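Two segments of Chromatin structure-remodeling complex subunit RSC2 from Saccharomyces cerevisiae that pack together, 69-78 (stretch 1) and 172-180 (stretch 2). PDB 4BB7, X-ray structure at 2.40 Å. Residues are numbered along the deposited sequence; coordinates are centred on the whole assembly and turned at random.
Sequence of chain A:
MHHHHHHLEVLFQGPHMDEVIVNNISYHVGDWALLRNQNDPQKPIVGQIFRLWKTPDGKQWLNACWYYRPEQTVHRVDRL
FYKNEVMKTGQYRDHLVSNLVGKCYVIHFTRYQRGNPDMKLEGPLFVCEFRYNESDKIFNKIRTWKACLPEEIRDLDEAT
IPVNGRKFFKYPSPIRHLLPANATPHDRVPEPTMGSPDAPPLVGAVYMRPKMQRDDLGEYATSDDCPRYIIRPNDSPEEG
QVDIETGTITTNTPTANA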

# COMPACT_ATOMS: atom_id res chain seq x y z
N ARG A 69 -21.67 2.22 -3.76
CA ARG A 69 -23.13 2.19 -3.82
C ARG A 69 -23.57 3.57 -4.30
O ARG A 69 -22.79 4.52 -4.21
N PRO A 70 -24.81 3.68 -4.80
CA PRO A 70 -25.31 4.94 -5.35
C PRO A 70 -25.08 6.14 -4.42
O PRO A 70 -24.56 7.17 -4.85
N GLU A 71 -25.47 6.00 -3.16
CA GLU A 71 -25.36 7.09 -2.20
C GLU A 71 -23.92 7.57 -2.05
O GLU A 71 -23.66 8.63 -1.48
N GLN A 72 -22.98 6.78 -2.55
CA GLN A 72 -21.56 7.09 -2.40
C GLN A 72 -20.97 7.78 -3.63
O GLN A 72 -19.77 8.08 -3.66
N THR A 73 -21.80 8.05 -4.63
CA THR A 73 -21.32 8.67 -5.87
C THR A 73 -21.89 10.06 -6.11
O THR A 73 -22.85 10.49 -5.46
N VAL A 74 -21.27 10.77 -7.05
CA VAL A 74 -21.80 12.04 -7.52
C VAL A 74 -22.52 11.80 -8.84
O VAL A 74 -21.94 11.27 -9.79
N HIS A 75 -23.80 12.18 -8.90
CA HIS A 75 -24.61 11.93 -10.08
C HIS A 75 -25.80 12.88 -10.19
O HIS A 75 -26.25 13.46 -9.20
N ARG A 76 -26.31 13.01 -11.41
CA ARG A 76 -27.51 13.80 -11.67
C ARG A 76 -28.64 13.37 -10.75
O ARG A 76 -28.87 12.18 -10.53
N VAL A 77 -29.35 14.34 -10.20
CA VAL A 77 -30.39 14.08 -9.22
C VAL A 77 -31.47 13.16 -9.79
O VAL A 77 -32.21 12.51 -9.03
N ASP A 78 -31.58 13.09 -11.11
CA ASP A 78 -32.62 12.29 -11.74
C ASP A 78 -32.11 10.93 -12.20
O ASP A 78 -32.77 10.25 -12.99
N PRO A 172 -35.36 5.73 -7.74
CA PRO A 172 -34.83 7.10 -7.64
C PRO A 172 -33.68 7.17 -6.64
O PRO A 172 -33.63 6.39 -5.68
N SER A 173 -32.77 8.12 -6.86
CA SER A 173 -31.58 8.27 -6.03
C SER A 173 -31.91 8.34 -4.55
O SER A 173 -32.85 9.03 -4.15
N PRO A 174 -31.12 7.63 -3.73
CA PRO A 174 -31.28 7.64 -2.28
C PRO A 174 -30.80 8.96 -1.66
O PRO A 174 -31.12 9.23 -0.50
N ILE A 175 -30.06 9.76 -2.41
CA ILE A 175 -29.58 11.05 -1.91
C ILE A 175 -30.17 12.23 -2.67
O ILE A 175 -29.64 13.34 -2.64
N ARG A 176 -31.28 11.99 -3.37
CA ARG A 176 -31.96 13.07 -4.07
C ARG A 176 -32.27 14.21 -3.11
O ARG A 176 -32.31 15.37 -3.50
N HIS A 177 -32.48 13.86 -1.84
CA HIS A 177 -32.86 14.83 -0.82
C HIS A 177 -31.73 15.81 -0.50
O HIS A 177 -31.92 16.74 0.29
N LEU A 178 -30.57 15.61 -1.12
CA LEU A 178 -29.43 16.48 -0.86
C LEU A 178 -29.24 17.53 -1.95
O LEU A 178 -28.21 18.20 -2.00
N LEU A 179 -30.23 17.68 -2.82
CA LEU A 179 -30.17 18.71 -3.85
C LEU A 179 -30.31 20.09 -3.22
O LEU A 179 -31.30 20.37 -2.55
N PRO A 180 -29.30 20.95 -3.42
CA PRO A 180 -29.35 22.34 -2.93
C PRO A 180 -30.64 23.02 -3.35
O PRO A 180 -31.21 22.67 -4.39

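The contact turns on a single polar link with Ile-175 CD1 close by: His-75 NE2 lies 2.9 Å from Ser-173 OG, nearly linear at 170°, and this is the one hydrogen bond that crosses between the stretches. Either partner could be the donor. The serine hydroxyl sits at the edge of the imidazole, near its plane, where a ring nitrogen can use its in-plane hydrogen or lone pair.

The histidine is held from its other nitrogen as well. His-75 ND1 donates to Thr-73 OG1 at 3.1 Å, and Thr-73 OG1 in turn donates to Pro-70 O at 2.8 Å, so a relay runs from the 3-10 segment 70-72 through the ring to the second stretch. Both Thr-73 and His-75 adopt chi1 p. The CA-to-CB bond of His-75 points sideways, yet the ring carries its end nearer to the partner. On the far side is Ser-173, chi1 t and pointing toward stretch 1. Ser-173 OG accepts a bond from its own turn, from Ile-175 N at 3.2 Å, besides the bond to the histidine. One hydroxyl thus ties the type I turn from Ser-173 to Arg-176 to the histidine.

Ile-175 points toward stretch 1 and extends with chi1 p and chi2 t, which sends its delta carbon in beside the relay. Ile-175 CD1 lies 3.8 Å from His-75 CE1, obliquely to the ring, and 3.8 Å from Thr-73 O. Its other branch is used too: Ile-175 CG2 comes to 3.8 Å from Glu-71 CB, so the methylene of an acidic residue serves as apolar surface. Glu-71, chi1 p with chi2 between wells at -94°, brings its carboxylate beside Pro-174, with Glu-71 OE1 3.8 Å from Pro-174 CG; its other oxygen is bonded elsewhere in the structure. The two prolines meet alongside, Pro-70 CB to Pro-174 CG at 4.0 Å, both directed toward the opposing stretch.

Val-77 forms a separate apolar patch and gives up more surface than any other residue here, 83 Å² of the 414 Å² buried in total. It points toward stretch 2 with chi1 p, and Val-77 CG2 is 4.1 Å from Arg-176 CB and 4.2 Å from Leu-179 CD2. Leu-179, with chi1 t and chi2 p, reaches in from beyond the 3-10 segment 176-177. Arg-176 lends its base while the end of its side chain leads away, leaving the charge out of the patch.

The rule to read is economy: one directional bond, anchored at both of its ends, with ordinary van der Waals packing beside it and a second patch at Val-77.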

# COMPACT_ATOMS: atom_id res chain seq x y z
CB ARG A 69 -23.72 1.89 -2.45
CG ARG A 69 -23.15 0.66 -1.76
CD ARG A 69 -23.78 0.50 -0.38
NE ARG A 69 -23.16 -0.55 0.41
CZ ARG A 69 -23.70 -1.75 0.62
NH1 ARG A 69 -24.88 -2.05 0.09
NH2 ARG A 69 -23.07 -2.64 1.36
CB PRO A 70 -26.80 4.68 -5.52
CG PRO A 70 -26.90 3.20 -5.72
CD PRO A 70 -25.82 2.61 -4.85
CB GLU A 71 -25.90 6.67 -0.83
CG GLU A 71 -25.19 5.47 -0.22
CD GLU A 71 -25.87 4.15 -0.52
OE1 GLU A 71 -26.61 4.06 -1.53
OE2 GLU A 71 -25.68 3.19 0.25
CB GLN A 72 -20.77 5.82 -2.08
CG GLN A 72 -21.05 5.26 -0.69
CD GLN A 72 -20.46 3.87 -0.49
OE1 GLN A 72 -20.35 3.08 -1.43
NE2 GLN A 72 -20.07 3.57 0.74
CB THR A 73 -21.63 7.80 -7.10
OG1 THR A 73 -23.04 7.55 -7.17
CG2 THR A 73 -20.88 6.48 -7.05
CB VAL A 74 -20.67 13.06 -7.73
CG1 VAL A 74 -21.22 14.35 -8.32
CG2 VAL A 74 -19.95 13.33 -6.41
CB HIS A 75 -25.12 10.49 -10.07
CG HIS A 75 -25.89 10.13 -8.83
ND1 HIS A 75 -25.28 9.61 -7.71
CD2 HIS A 75 -27.20 10.24 -8.54
CE1 HIS A 75 -26.20 9.40 -6.78
NE2 HIS A 75 -27.37 9.77 -7.26
CB ARG A 76 -27.94 13.65 -13.14
CG ARG A 76 -26.94 14.23 -14.13
CD ARG A 76 -27.21 13.77 -15.56
NE ARG A 76 -28.61 13.94 -15.95
CZ ARG A 76 -29.02 14.03 -17.21
NH1 ARG A 76 -28.15 13.97 -18.21
NH2 ARG A 76 -30.31 14.17 -17.48
CB VAL A 77 -31.04 15.39 -8.75
CG1 VAL A 77 -31.83 16.03 -9.89
CG2 VAL A 77 -31.93 15.14 -7.56
CB ASP A 78 -33.28 13.05 -12.89
CG ASP A 78 -32.32 13.35 -14.02
OD1 ASP A 78 -31.15 13.68 -13.74
OD2 ASP A 78 -32.73 13.24 -15.20
CB PRO A 172 -36.03 7.90 -7.13
CG PRO A 172 -36.85 6.90 -6.38
CD PRO A 172 -36.71 5.63 -7.16
CB SER A 173 -30.81 9.52 -6.44
OG SER A 173 -29.71 9.74 -5.57
CB PRO A 174 -30.37 6.49 -1.83
CG PRO A 174 -29.32 6.42 -2.87
CD PRO A 174 -30.01 6.77 -4.16
CB ILE A 175 -28.03 11.15 -1.91
CG1 ILE A 175 -27.47 10.93 -3.32
CG2 ILE A 175 -27.42 10.16 -0.93
CD1 ILE A 175 -25.96 11.04 -3.40
CB ARG A 176 -33.24 12.55 -4.72
CG ARG A 176 -34.14 11.79 -3.77
CD ARG A 176 -35.43 11.35 -4.42
NE ARG A 176 -36.13 10.38 -3.60
CZ ARG A 176 -37.35 9.91 -3.87
NH1 ARG A 176 -38.00 10.33 -4.94
NH2 ARG A 176 -37.91 9.02 -3.05
CB HIS A 177 -33.32 14.14 0.46
CG HIS A 177 -32.22 13.50 1.25
ND1 HIS A 177 -31.41 12.51 0.74
CD2 HIS A 177 -31.80 13.72 2.52
CE1 HIS A 177 -30.53 12.14 1.65
NE2 HIS A 177 -30.75 12.86 2.74
CB LEU A 178 -28.15 15.65 -0.74
CG LEU A 178 -28.15 14.57 0.35
CD1 LEU A 178 -26.89 13.73 0.25
CD2 LEU A 178 -28.30 15.20 1.72
CB LEU A 179 -31.26 18.51 -4.90
CG LEU A 179 -31.19 19.46 -6.10
CD1 LEU A 179 -29.88 19.28 -6.85
CD2 LEU A 179 -32.37 19.24 -7.04
CB PRO A 180 -28.16 22.98 -3.64
CG PRO A 180 -27.20 21.86 -3.87
CD PRO A 180 -28.06 20.65 -4.14